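PDB 2C9E: peridinin-chlorophyll A protein from Amphidinium carterae, which probably serves as a water-soluble light-harvesting antenna, holding peridinin and chlorophyll a so that blue-green sunlight can be captured. Local coordinates for residues S26-K31 with R120-K125; Y32-S37 with K205-A210; V48-E53 with R113-E118. All blocks are in the same frame, centred on the assembly; numbering follows the deposited sequence.

Contact 1: residues S26-K31 with R120-K125; sequences SSAIAK and RELQGK. With PID (peridinin), chain D.
I29 and L122 meet here beside two flat groups, the conjugated chain of the chain D peridinin and the carboxamide of Q123. I29 lies along the pigment chain: its CG1 is 3.6 Å from C19, and its CG2, anti to the backbone N, comes close to the methyl CM5. The Q123 amide works through its nitrogen. NE2 donates to the epoxide oxygen O1 of the peridinin at 3.0 Å (N-H...O 152°) and also to a galactolipid oxygen, so two acceptors fix how the amide is turned. No hydrogen bond crosses between the segments; they are held by apolar contacts. I29 CD1 touches L122 CD2 at 3.7 Å, the two side chains crossing obliquely, and both residues also line a chlorophyll a pocket. A28 CB fits between L122 CD1 at 3.9 Å and K125 CB at 4.1 Å, two side chains one helical turn apart. The same CD1 also lies against A28 O. S27 caps the helix that starts at A28, its OG receiving weak bonds from the N-H groups of I29 and A30. The first turn of helix 28-39 thus packs against helix 119-128, while S26 OG hydrogen-bonds E208 O and ties the same helix start to helix 201-213.

Contact 2: residues Y32-S37 with K205-A210; sequences YIADAS and KYIETA. With PID (peridinin), chain H.
I33 and A34 pack against I207 and E208 in an antiparallel helix pair that joins the two halves of the all-helical peridinin-chlorophyll protein. The local axes come within 8.0 Å at 158°, a close approach that the small A34 allows: its CB touches E208 CB at 3.7 Å. I207 supplies one methyl to the interface. CG2, set anti to the backbone N (the first torsion, to CG1, is -68°), meets I33 CG2 at 3.9 Å and also reaches the backbone N of A34. The two isoleucines cross at about a right angle, and both extend to pigment: I33 CG2 lies near the ester oxygen O6 of the chain H peridinin, and I207 CD1 is 4.1 Å from its methyl CM8. Further along helix 28-39, A36 CB faces the acetyl end of the same peridinin while lying over the rim of one face of the Y32 ring.

Outside this apolar strip, S204 OG hydrogen-bonds A34 O and adds a polar tie between the helices. K205 NZ forms a salt bridge with E208 OE1 at 3.1 Å, coming from above the carboxylate plane; this probably eases the approach of the like charge of D35 to E208. One turn of the helix is doubly held at K205 O, which accepts the backbone N-H of T209 and, from 39° out of the carbonyl plane, T209 OG1 at 2.9 Å.

Contact 3: residues V48-E53 with R113-E118; sequences VEKLLE and RTAFPE. With PID (peridinin), chain E.
F116 reaches from the loop after helix 106-111 to V48 and L51 on helix 41-55. Its ring puts CE2 4.1 Å from V48 CG2 and CZ near the backbone N of V48, with the two side chains slanting across each other; L51 CD2 comes to the same CZ at a longer distance. Nearer the start of the loop, A115 CB meets the middle of the K50 chain at CD. The V48 and F116 side chains line different chlorophyll pockets, so this apolar junction lies between two pigments.

R113, in the same loop, turns to the chain E peridinin. Its CB rests near C12 and C11 of the lactone ring. CG leaves anti to the backbone N (chi1 178°), carrying the chain along the pigment, and CD comes to 3.5 Å from C9 of that ring. A bend at chi3 (72°) then swings NE, CZ and NH1 beside CM1, the methyl on the epoxide ring. CM1 lies 3.7 Å above one face of the guanidinium, toward its rim, while T114 CG2 lies over the centre of the opposite face, so the flat group is sandwiched between two methyls. With an alanine here the lactone carbon C9 and the methyl CM1 would probably lose this cover, and T114 CG2 its flat neighbour.

Further along the pigment, L51 takes over: L51 CD1 is 3.5 Å from C20 of the conjugated chain, and L51 O is equally near the methyl CM5. L52 CD2 continues the contact to the ring at the other end. Helix 41-55 and this loop thus line one peridinin pocket of the pigment-filled, all-helical peridinin-chlorophyll protein.

Overall arrangement
Contacts 1 and 2 share helix 28-39 and have centres 11 Å apart. Contact 1 uses its first turn and contact 2 the next ones, with L122 CD2 packing on Y32 CG at 3.9 Å. Contact 3 is nested in the chain between the outer segments of both, about 16 Å from contact 1 and 17 Å from contact 2, centre to centre. It touches contact 2 through Y32, whose OH is 2.7 Å from P117 O in a probable hydrogen bond. Each contact borders a different peridinin, of chains D, H and E. One chlorophyll a pocket draws on all three, taking I29 and L122, Y32 and I207, and F116.

Contact 1: residues S26-K31 with R120-K125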
loop_
_atom_site.group_PDB
_atom_site.type_symbol
_atom_site.label_atom_id
_atom_site.label_comp_id
_atom_site.label_asym_id
_atom_site.label_seq_id
_atom_site.Cartn_x
_atom_site.Cartn_y
_atom_site.Cartn_z
ATOM N N SER A 26 11.097 -13.138 6.318
ATOM C CA SER A 26 11.433 -12.796 4.940
ATOM C C SER A 26 10.924 -13.916 4.092
ATOM O O SER A 26 11.692 -14.705 3.611
ATOM C CB SER A 26 12.932 -12.671 4.689
ATOM O OG SER A 26 13.151 -12.172 3.330
ATOM N N SER A 27 9.625 -13.987 3.912
ATOM C CA SER A 27 9.056 -15.054 3.117
ATOM C C SER A 27 9.341 -14.880 1.610
ATOM O O SER A 27 10.150 -14.070 1.188
ATOM C CB SER A 27 7.539 -15.085 3.335
ATOM O OG SER A 27 6.978 -13.857 2.887
ATOM N N ALA A 28 8.679 -15.677 0.810
ATOM C CA ALA A 28 8.842 -15.592 -0.607
ATOM C C ALA A 28 8.192 -14.263 -1.044
ATOM O O ALA A 28 8.585 -13.665 -2.055
ATOM C CB ALA A 28 8.165 -16.790 -1.260
ATOM N N ILE A 29 7.219 -13.783 -0.262
ATOM C CA ILE A 29 6.558 -12.523 -0.583
ATOM C C ILE A 29 7.499 -11.344 -0.330
ATOM O O ILE A 29 7.651 -10.487 -1.191
ATOM C CB ILE A 29 5.287 -12.355 0.260
ATOM C CG1 ILE A 29 4.272 -13.391 -0.177
ATOM C CG2 ILE A 29 4.687 -10.978 0.110
ATOM C CD1 ILE A 29 3.425 -12.937 -1.317
ATOM N N ALA A 30 8.149 -11.314 0.837
ATOM C CA ALA A 30 9.061 -10.217 1.175
ATOM C C ALA A 30 10.117 -10.079 0.079
ATOM O O ALA A 30 10.455 -8.978 -0.344
ATOM C CB ALA A 30 9.733 -10.478 2.552
ATOM N N LYS A 31 10.645 -11.212 -0.364
ATOM C CA LYS A 31 11.707 -11.207 -1.383
ATOM C C LYS A 31 11.141 -10.889 -2.748
ATOM O O LYS A 31 11.819 -10.224 -3.548
ATOM C CB LYS A 31 12.449 -12.562 -1.442
ATOM C CG LYS A 31 13.082 -12.897 -0.115
ATOM C CD LYS A 31 13.629 -14.310 -0.044
ATOM C CE LYS A 31 14.446 -14.472 1.215
ATOM N NZ LYS A 31 15.273 -15.683 1.063
ATOM N N ARG A 120 3.850 -15.456 -11.240
ATOM C CA ARG A 120 3.704 -16.919 -11.382
ATOM C C ARG A 120 4.775 -17.731 -10.637
ATOM O O ARG A 120 4.497 -18.804 -10.084
ATOM C CB ARG A 120 3.765 -17.329 -12.851
ATOM C CG ARG A 120 3.783 -18.843 -13.093
ATOM C CD ARG A 120 3.232 -19.122 -14.480
ATOM N NE ARG A 120 4.127 -19.890 -15.350
ATOM C CZ ARG A 120 4.059 -21.213 -15.530
ATOM N NH1 ARG A 120 3.136 -21.953 -14.890
ATOM N NH2 ARG A 120 4.888 -21.793 -16.391
ATOM N N GLU A 121 6.008 -17.251 -10.652
ATOM C CA GLU A 121 7.081 -17.939 -9.949
ATOM C C GLU A 121 6.827 -17.772 -8.437
ATOM O O GLU A 121 7.177 -18.615 -7.645
ATOM C CB GLU A 121 8.425 -17.322 -10.327
ATOM C CG GLU A 121 8.981 -17.652 -11.726
ATOM C CD GLU A 121 8.020 -17.420 -12.934
ATOM O OE1 GLU A 121 7.290 -16.365 -13.003
ATOM O OE2 GLU A 121 8.033 -18.317 -13.840
ATOM N N LEU A 122 6.205 -16.672 -8.038
ATOM C CA LEU A 122 5.940 -16.475 -6.629
ATOM C C LEU A 122 4.855 -17.427 -6.207
ATOM O O LEU A 122 4.960 -18.102 -5.195
ATOM C CB LEU A 122 5.484 -15.050 -6.358
ATOM C CG LEU A 122 4.766 -14.867 -5.021
ATOM C CD1 LEU A 122 5.718 -15.180 -3.857
ATOM C CD2 LEU A 122 4.208 -13.440 -4.949
ATOM N N GLN A 123 3.788 -17.468 -6.978
ATOM C CA GLN A 123 2.703 -18.352 -6.618
ATOM C C GLN A 123 3.208 -19.806 -6.519
ATOM O O GLN A 123 2.857 -20.542 -5.577
ATOM C CB GLN A 123 1.549 -18.198 -7.608
ATOM C CG GLN A 123 0.373 -18.999 -7.198
ATOM C CD GLN A 123 -0.880 -18.485 -7.807
ATOM O OE1 GLN A 123 -1.129 -17.274 -7.808
ATOM N NE2 GLN A 123 -1.705 -19.395 -8.334
ATOM N N GLY A 124 4.044 -20.227 -7.470
ATOM C CA GLY A 124 4.577 -21.574 -7.368
ATOM C C GLY A 124 5.374 -21.766 -6.065
ATOM O O GLY A 124 5.278 -22.809 -5.443
ATOM N N LYS A 125 6.156 -20.786 -5.639
ATOM C CA LYS A 125 6.894 -20.931 -4.389
ATOM C C LYS A 125 5.955 -20.991 -3.198
ATOM O O LYS A 125 6.251 -21.680 -2.222
ATOM C CB LYS A 125 7.872 -19.764 -4.116
ATOM C CG LYS A 125 9.015 -19.538 -5.129
ATOM C CD LYS A 125 10.004 -18.457 -4.628
ATOM C CE LYS A 125 11.303 -18.281 -5.522
ATOM N NZ LYS A 125 11.113 -17.546 -6.841
HETATM C C1 PID D . -0.822 -23.307 -7.757
HETATM C C2 PID D . -0.908 -24.480 -8.737
HETATM C C3 PID D . -2.382 -24.794 -9.004
HETATM C C4 PID D . -3.043 -25.202 -7.682
HETATM C C5 PID D . -3.138 -24.051 -6.674
HETATM C C6 PID D . -1.900 -23.141 -6.678
HETATM C C7 PID D . -1.606 -22.529 -5.454
HETATM C C8 PID D . -1.727 -21.172 -5.153
HETATM C C9 PID D . -1.435 -20.596 -3.912
HETATM C C10 PID D . -0.983 -21.235 -2.758
HETATM C C11 PID D . -1.521 -19.291 -3.635
HETATM C C12 PID D . -1.102 -19.084 -2.384
HETATM C C13 PID D . -0.855 -17.816 -1.849
HETATM C C14 PID D . -0.362 -17.481 -0.585
HETATM C C15 PID D . -0.122 -16.137 -0.287
HETATM C C16 PID D . 0.460 -15.649 0.886
HETATM C C17 PID D . 0.722 -14.283 1.019
HETATM C C18 PID D . 1.410 -13.722 2.096
HETATM C C19 PID D . 1.708 -12.359 2.156
HETATM C C20 PID D . 2.497 -11.833 3.183
HETATM C C21 PID D . 2.900 -10.504 3.332
HETATM C C22 PID D . 3.761 -10.154 4.375
HETATM C C23 PID D . 4.259 -8.969 4.634
HETATM C C24 PID D . 4.857 -7.827 4.888
HETATM C C25 PID D . 4.269 -6.771 5.840
HETATM C C26 PID D . 4.621 -5.337 5.425
HETATM C C27 PID D . 6.106 -5.141 5.106
HETATM C C28 PID D . 6.463 -6.080 3.947
HETATM C C29 PID D . 6.253 -7.559 4.298
HETATM C C30 PID D . 7.451 -3.180 4.768
HETATM C C31 PID D . 7.546 -1.661 4.624
HETATM C CM1 PID D . 0.603 -22.813 -7.501
HETATM C CM2 PID D . -3.353 -24.689 -5.298
HETATM C CM3 PID D . -4.375 -23.213 -7.012
HETATM C CM4 PID D . -0.036 -18.572 0.440
HETATM C CM5 PID D . 2.359 -9.421 2.394
HETATM C CM6 PID D . 2.742 -6.863 5.906
HETATM C CM7 PID D . 4.843 -7.039 7.235
HETATM C CM8 PID D . 6.486 -8.376 3.023
HETATM O O1 PID D . -1.840 -22.310 -7.849
HETATM O O2 PID D . -2.464 -25.894 -9.912
HETATM O O3 PID D . -0.881 -22.450 -2.574
HETATM O O4 PID D . -0.772 -20.280 -1.803
HETATM O O5 PID D . 7.224 -7.934 5.280
HETATM O O6 PID D . 6.212 -3.748 4.752
HETATM O O7 PID D . 8.473 -3.839 4.962
#

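Contact 2: residues Y32-S37 with K205-A210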
loop_
_atom_site.group_PDB
_atom_site.type_symbol
_atom_site.label_atom_id
_atom_site.label_comp_id
_atom_site.label_asym_id
_atom_site.label_seq_id
_atom_site.Cartn_x
_atom_site.Cartn_y
_atom_site.Cartn_z
ATOM N N TYR A 32 9.920 -11.346 -3.037
ATOM C CA TYR A 32 9.358 -10.990 -4.335
ATOM C C TYR A 32 9.132 -9.465 -4.442
ATOM O O TYR A 32 9.493 -8.873 -5.439
ATOM C CB TYR A 32 8.040 -11.706 -4.572
ATOM C CG TYR A 32 7.251 -11.123 -5.695
ATOM C CD1 TYR A 32 7.495 -11.517 -7.014
ATOM C CD2 TYR A 32 6.287 -10.123 -5.459
ATOM C CE1 TYR A 32 6.810 -10.930 -8.084
ATOM C CE2 TYR A 32 5.588 -9.513 -6.541
ATOM C CZ TYR A 32 5.850 -9.924 -7.851
ATOM O OH TYR A 32 5.161 -9.370 -8.935
ATOM N N ILE A 33 8.548 -8.834 -3.420
ATOM C CA ILE A 33 8.309 -7.383 -3.488
ATOM C C ILE A 33 9.631 -6.621 -3.607
ATOM O O ILE A 33 9.760 -5.717 -4.434
ATOM C CB ILE A 33 7.537 -6.862 -2.279
ATOM C CG1 ILE A 33 6.192 -7.565 -2.180
ATOM C CG2 ILE A 33 7.358 -5.356 -2.407
ATOM C CD1 ILE A 33 5.448 -7.364 -0.885
ATOM N N ALA A 34 10.612 -7.029 -2.798
ATOM C CA ALA A 34 11.942 -6.451 -2.795
ATOM C C ALA A 34 12.596 -6.484 -4.156
ATOM O O ALA A 34 13.239 -5.499 -4.537
ATOM C CB ALA A 34 12.815 -7.184 -1.837
ATOM N N ASP A 35 12.461 -7.598 -4.884
ATOM C CA ASP A 35 13.105 -7.687 -6.190
ATOM C C ASP A 35 12.209 -7.581 -7.403
ATOM O O ASP A 35 12.714 -7.618 -8.530
ATOM C CB ASP A 35 13.879 -9.005 -6.354
ATOM C CG ASP A 35 14.902 -9.258 -5.249
ATOM O OD1 ASP A 35 15.494 -8.298 -4.670
ATOM O OD2 ASP A 35 15.120 -10.464 -4.979
ATOM N N ALA A 36 10.902 -7.424 -7.213
ATOM C CA ALA A 36 10.012 -7.407 -8.369
ATOM C C ALA A 36 10.368 -6.458 -9.532
ATOM O O ALA A 36 10.293 -6.843 -10.688
ATOM C CB ALA A 36 8.624 -7.148 -7.932
ATOM N N SER A 37 10.744 -5.225 -9.248
ATOM C CA SER A 37 11.049 -4.347 -10.355
ATOM C C SER A 37 12.416 -4.624 -10.986
ATOM O O SER A 37 12.659 -4.201 -12.094
ATOM C CB SER A 37 10.897 -2.876 -9.931
ATOM O OG SER A 37 11.923 -2.500 -9.080
ATOM N N LYS A 205 16.104 -3.497 0.134
ATOM C CA LYS A 205 16.664 -4.270 1.214
ATOM C C LYS A 205 15.787 -4.168 2.467
ATOM O O LYS A 205 15.583 -5.184 3.134
ATOM C CB LYS A 205 18.127 -3.882 1.482
ATOM C CG LYS A 205 18.812 -4.715 2.585
ATOM C CD LYS A 205 18.488 -6.247 2.587
ATOM C CE LYS A 205 19.452 -7.156 1.756
ATOM N NZ LYS A 205 19.304 -7.160 0.240
ATOM N N TYR A 206 15.236 -2.976 2.744
ATOM C CA TYR A 206 14.359 -2.770 3.907
ATOM C C TYR A 206 13.126 -3.685 3.815
ATOM O O TYR A 206 12.794 -4.430 4.754
ATOM C CB TYR A 206 13.920 -1.303 3.972
ATOM C CG TYR A 206 13.103 -0.987 5.201
ATOM C CD1 TYR A 206 13.710 -0.843 6.436
ATOM C CD2 TYR A 206 11.697 -0.946 5.147
ATOM C CE1 TYR A 206 12.955 -0.682 7.609
ATOM C CE2 TYR A 206 10.922 -0.772 6.322
ATOM C CZ TYR A 206 11.567 -0.643 7.543
ATOM O OH TYR A 206 10.823 -0.448 8.692
ATOM N N ILE A 207 12.460 -3.664 2.661
ATOM C CA ILE A 207 11.292 -4.492 2.456
ATOM C C ILE A 207 11.616 -5.985 2.616
ATOM O O ILE A 207 10.852 -6.747 3.217
ATOM C CB ILE A 207 10.713 -4.231 1.049
ATOM C CG1 ILE A 207 10.130 -2.797 0.989
ATOM C CG2 ILE A 207 9.732 -5.335 0.666
ATOM C CD1 ILE A 207 9.684 -2.375 -0.421
ATOM N N GLU A 208 12.749 -6.411 2.082
ATOM C CA GLU A 208 13.162 -7.813 2.177
ATOM C C GLU A 208 13.481 -8.338 3.597
ATOM O O GLU A 208 13.135 -9.490 3.978
ATOM C CB GLU A 208 14.420 -8.019 1.342
ATOM C CG GLU A 208 14.791 -9.458 1.195
ATOM C CD GLU A 208 16.209 -9.684 0.687
ATOM O OE1 GLU A 208 16.746 -8.874 -0.121
ATOM O OE2 GLU A 208 16.778 -10.711 1.091
ATOM N N THR A 209 14.122 -7.491 4.392
ATOM C CA THR A 209 14.590 -7.924 5.702
ATOM C C THR A 209 14.055 -7.243 6.942
ATOM O O THR A 209 14.277 -7.745 8.029
ATOM C CB THR A 209 16.118 -7.741 5.786
ATOM O OG1 THR A 209 16.381 -6.333 5.703
ATOM C CG2 THR A 209 16.880 -8.439 4.600
ATOM N N ALA A 210 13.390 -6.104 6.815
ATOM C CA ALA A 210 12.954 -5.363 7.988
ATOM C C ALA A 210 12.074 -6.116 8.957
ATOM O O ALA A 210 12.368 -6.226 10.143
ATOM C CB ALA A 210 12.261 -4.078 7.563
HETATM C C1 PID H . 18.645 12.508 7.730
HETATM C C2 PID H . 19.547 13.060 8.835
HETATM C C3 PID H . 19.237 14.534 9.117
HETATM C C4 PID H . 19.391 15.333 7.823
HETATM C C5 PID H . 18.412 14.950 6.707
HETATM C C6 PID H . 18.131 13.440 6.629
HETATM C C7 PID H . 17.839 12.949 5.351
HETATM C C8 PID H . 16.678 12.249 5.022
HETATM C C9 PID H . 16.351 11.744 3.760
HETATM C C10 PID H . 17.078 11.824 2.578
HETATM C C11 PID H . 15.281 10.995 3.497
HETATM C C12 PID H . 15.327 10.587 2.227
HETATM C C13 PID H . 14.451 9.647 1.682
HETATM C C14 PID H . 14.437 9.132 0.385
HETATM C C15 PID H . 13.489 8.158 0.068
HETATM C C16 PID H . 13.367 7.489 -1.149
HETATM C C17 PID H . 12.380 6.516 -1.310
HETATM C C18 PID H . 12.231 5.756 -2.468
HETATM C C19 PID H . 11.240 4.782 -2.592
HETATM C C20 PID H . 11.142 3.977 -3.728
HETATM C C21 PID H . 10.200 2.964 -3.915
HETATM C C22 PID H . 10.311 2.200 -5.074
HETATM C C23 PID H . 9.585 1.173 -5.432
HETATM C C24 PID H . 9.019 0.042 -5.780
HETATM C C25 PID H . 7.758 -0.054 -6.654
HETATM C C26 PID H . 6.879 -1.256 -6.278
HETATM C C27 PID H . 7.691 -2.549 -6.106
HETATM C C28 PID H . 8.673 -2.321 -4.952
HETATM C C29 PID H . 9.703 -1.264 -5.355
HETATM C C30 PID H . 6.306 -4.390 -6.743
HETATM C C31 PID H . 5.492 -5.637 -6.388
HETATM C CM1 PID H . 18.949 11.054 7.366
HETATM C CM2 PID H . 19.056 15.473 5.420
HETATM C CM3 PID H . 17.091 15.693 6.936
HETATM C CM4 PID H . 15.402 9.644 -0.689
HETATM C CM5 PID H . 9.035 2.750 -2.940
HETATM C CM6 PID H . 6.933 1.229 -6.529
HETATM C CM7 PID H . 8.222 -0.230 -8.104
HETATM C CM8 PID H . 10.667 -1.019 -4.192
HETATM O O1 PID H . 17.287 12.957 7.688
HETATM O O2 PID H . 20.251 15.023 9.998
HETATM O O3 PID H . 18.130 12.436 2.401
HETATM O O4 PID H . 16.435 11.102 1.613
HETATM O O5 PID H . 10.412 -1.805 -6.473
HETATM O O6 PID H . 6.888 -3.682 -5.737
HETATM O O7 PID H . 6.438 -4.046 -7.916
#

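Contact 3: residues V48-E53 with R113-E118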
loop_
_atom_site.group_PDB
_atom_site.type_symbol
_atom_site.label_atom_id
_atom_site.label_comp_id
_atom_site.label_asym_id
_atom_site.label_seq_id
_atom_site.Cartn_x
_atom_site.Cartn_y
_atom_site.Cartn_z
ATOM N N VAL A 48 1.574 -0.942 -10.514
ATOM C CA VAL A 48 1.194 -0.120 -9.363
ATOM C C VAL A 48 0.155 0.914 -9.810
ATOM O O VAL A 48 -0.805 1.206 -9.076
ATOM C CB VAL A 48 2.405 0.556 -8.790
ATOM C CG1 VAL A 48 1.993 1.700 -7.839
ATOM C CG2 VAL A 48 3.228 -0.463 -8.099
ATOM N N GLU A 49 0.363 1.462 -11.006
ATOM C CA GLU A 49 -0.576 2.399 -11.560
ATOM C C GLU A 49 -1.976 1.720 -11.682
ATOM O O GLU A 49 -3.003 2.337 -11.409
ATOM C CB GLU A 49 -0.132 2.846 -12.968
ATOM C CG GLU A 49 -1.056 3.867 -13.561
ATOM C CD GLU A 49 -0.879 4.061 -15.062
ATOM O OE1 GLU A 49 0.264 4.092 -15.553
ATOM O OE2 GLU A 49 -1.909 4.222 -15.752
ATOM N N LYS A 50 -2.020 0.471 -12.111
ATOM C CA LYS A 50 -3.314 -0.208 -12.260
ATOM C C LYS A 50 -3.896 -0.501 -10.899
ATOM O O LYS A 50 -5.111 -0.410 -10.675
ATOM C CB LYS A 50 -3.136 -1.491 -13.095
ATOM C CG LYS A 50 -2.736 -1.174 -14.543
ATOM C CD LYS A 50 -2.415 -2.390 -15.323
ATOM C CE LYS A 50 -2.590 -2.116 -16.793
ATOM N NZ LYS A 50 -3.922 -1.415 -17.068
ATOM N N LEU A 51 -3.040 -0.855 -9.960
ATOM C CA LEU A 51 -3.539 -1.127 -8.606
ATOM C C LEU A 51 -4.310 0.101 -7.995
ATOM O O LEU A 51 -5.398 -0.018 -7.353
ATOM C CB LEU A 51 -2.339 -1.509 -7.733
ATOM C CG LEU A 51 -2.626 -1.868 -6.279
ATOM C CD1 LEU A 51 -3.362 -3.210 -6.219
ATOM C CD2 LEU A 51 -1.273 -1.905 -5.490
ATOM N N LEU A 52 -3.712 1.274 -8.148
ATOM C CA LEU A 52 -4.294 2.497 -7.627
ATOM C C LEU A 52 -5.553 2.842 -8.422
ATOM O O LEU A 52 -6.572 3.261 -7.833
ATOM C CB LEU A 52 -3.266 3.616 -7.742
ATOM C CG LEU A 52 -1.985 3.465 -6.892
ATOM C CD1 LEU A 52 -1.002 4.691 -7.124
ATOM C CD2 LEU A 52 -2.366 3.344 -5.442
ATOM N N GLU A 53 -5.509 2.682 -9.757
ATOM C CA GLU A 53 -6.716 2.960 -10.550
ATOM C C GLU A 53 -7.874 2.052 -10.057
ATOM O O GLU A 53 -8.986 2.547 -9.811
ATOM C CB GLU A 53 -6.451 2.735 -12.035
ATOM C CG GLU A 53 -5.571 3.805 -12.660
ATOM C CD GLU A 53 -4.974 3.385 -14.015
ATOM O OE1 GLU A 53 -4.901 2.173 -14.317
ATOM O OE2 GLU A 53 -4.553 4.261 -14.792
ATOM N N ARG A 113 -4.495 -9.698 -11.700
ATOM C CA ARG A 113 -3.927 -11.053 -11.616
ATOM C C ARG A 113 -2.663 -11.237 -12.439
ATOM O O ARG A 113 -1.757 -11.950 -12.050
ATOM C CB ARG A 113 -4.952 -12.083 -12.122
ATOM C CG ARG A 113 -4.461 -13.545 -12.121
ATOM C CD ARG A 113 -5.611 -14.474 -12.517
ATOM N NE ARG A 113 -5.909 -14.314 -13.951
ATOM C CZ ARG A 113 -5.280 -14.964 -14.929
ATOM N NH1 ARG A 113 -4.299 -15.859 -14.629
ATOM N NH2 ARG A 113 -5.612 -14.702 -16.215
ATOM N N THR A 114 -2.620 -10.614 -13.606
ATOM C CA THR A 114 -1.487 -10.741 -14.526
ATOM C C THR A 114 -0.690 -9.450 -14.661
ATOM O O THR A 114 0.178 -9.348 -15.524
ATOM C CB THR A 114 -1.998 -11.135 -15.964
ATOM O OG1 THR A 114 -2.837 -10.083 -16.480
ATOM C CG2 THR A 114 -2.864 -12.379 -15.918
ATOM N N ALA A 115 -0.970 -8.455 -13.840
ATOM C CA ALA A 115 -0.260 -7.201 -13.970
ATOM C C ALA A 115 1.161 -7.130 -13.402
ATOM O O ALA A 115 2.054 -6.535 -14.016
ATOM C CB ALA A 115 -1.112 -6.088 -13.391
ATOM N N PHE A 116 1.403 -7.735 -12.256
ATOM C CA PHE A 116 2.746 -7.668 -11.663
ATOM C C PHE A 116 3.752 -8.656 -12.263
ATOM O O PHE A 116 3.413 -9.764 -12.576
ATOM C CB PHE A 116 2.668 -7.873 -10.128
ATOM C CG PHE A 116 2.163 -6.660 -9.402
ATOM C CD1 PHE A 116 0.801 -6.478 -9.186
ATOM C CD2 PHE A 116 3.042 -5.638 -9.058
ATOM C CE1 PHE A 116 0.322 -5.278 -8.651
ATOM C CE2 PHE A 116 2.591 -4.447 -8.532
ATOM C CZ PHE A 116 1.239 -4.246 -8.325
ATOM N N PRO A 117 5.005 -8.236 -12.461
ATOM C CA PRO A 117 5.994 -9.164 -13.036
ATOM C C PRO A 117 6.317 -10.420 -12.252
ATOM O O PRO A 117 6.519 -10.391 -11.026
ATOM C CB PRO A 117 7.241 -8.293 -13.209
ATOM C CG PRO A 117 7.045 -7.204 -12.203
ATOM C CD PRO A 117 5.568 -6.880 -12.406
ATOM N N GLU A 118 6.348 -11.524 -12.984
ATOM C CA GLU A 118 6.681 -12.827 -12.444
ATOM C C GLU A 118 5.887 -13.247 -11.215
ATOM O O GLU A 118 6.410 -13.882 -10.288
ATOM C CB GLU A 118 8.158 -12.864 -12.130
ATOM C CG GLU A 118 8.861 -13.933 -12.899
ATOM C CD GLU A 118 9.659 -13.379 -14.070
ATOM O OE1 GLU A 118 10.795 -12.880 -13.824
ATOM O OE2 GLU A 118 9.146 -13.439 -15.225
HETATM C C1 PID E . -9.159 -17.922 -13.610
HETATM C C2 PID E . -9.642 -19.275 -14.138
HETATM C C3 PID E . -11.171 -19.310 -14.148
HETATM C C4 PID E . -11.647 -19.128 -12.704
HETATM C C5 PID E . -11.390 -17.712 -12.177
HETATM C C6 PID E . -10.017 -17.157 -12.595
HETATM C C7 PID E . -9.413 -16.298 -11.675
HETATM C C8 PID E . -9.305 -14.913 -11.801
HETATM C C9 PID E . -8.695 -14.123 -10.827
HETATM C C10 PID E . -8.134 -14.578 -9.639
HETATM C C11 PID E . -8.557 -12.796 -10.859
HETATM C C12 PID E . -7.947 -12.408 -9.735
HETATM C C13 PID E . -7.734 -11.084 -9.351
HETATM C C14 PID E . -7.124 -10.635 -8.177
HETATM C C15 PID E . -7.047 -9.257 -7.953
HETATM C C16 PID E . -6.525 -8.618 -6.827
HETATM C C17 PID E . -6.606 -7.230 -6.721
HETATM C C18 PID E . -6.184 -6.542 -5.584
HETATM C C19 PID E . -6.334 -5.162 -5.446
HETATM C C20 PID E . -5.956 -4.520 -4.265
HETATM C C21 PID E . -6.101 -3.160 -3.986
HETATM C C22 PID E . -5.692 -2.665 -2.748
HETATM C C23 PID E . -5.790 -1.417 -2.357
HETATM C C24 PID E . -5.895 -0.171 -1.961
HETATM C C25 PID E . -7.118 0.358 -1.191
HETATM C C26 PID E . -7.675 1.590 -1.910
HETATM C C27 PID E . -6.608 2.654 -2.206
HETATM C C28 PID E . -5.437 2.062 -3.001
HETATM C C29 PID E . -4.801 0.849 -2.313
HETATM C C30 PID E . -8.051 4.544 -2.547
HETATM C C31 PID E . -8.712 5.547 -3.494
HETATM C CM1 PID E . -7.635 -17.791 -13.550
HETATM C CM2 PID E . -11.512 -17.802 -10.654
HETATM C CM3 PID E . -12.507 -16.796 -12.691
HETATM C CM4 PID E . -6.635 -11.625 -7.117
HETATM C CM5 PID E . -6.713 -2.211 -5.023
HETATM C CM6 PID E . -8.216 -0.707 -1.114
HETATM C CM7 PID E . -6.731 0.755 0.236
HETATM C CM8 PID E . -3.766 0.210 -3.239
HETATM O O1 PID E . -9.917 -16.763 -13.972
HETATM O O2 PID E . -11.628 -20.571 -14.650
HETATM O O3 PID E . -8.072 -15.746 -9.254
HETATM O O4 PID E . -7.664 -13.495 -8.956
HETATM O O5 PID E . -4.156 1.282 -1.115
HETATM O O6 PID E . -7.202 3.627 -3.086
HETATM O O7 PID E . -8.300 4.574 -1.341
#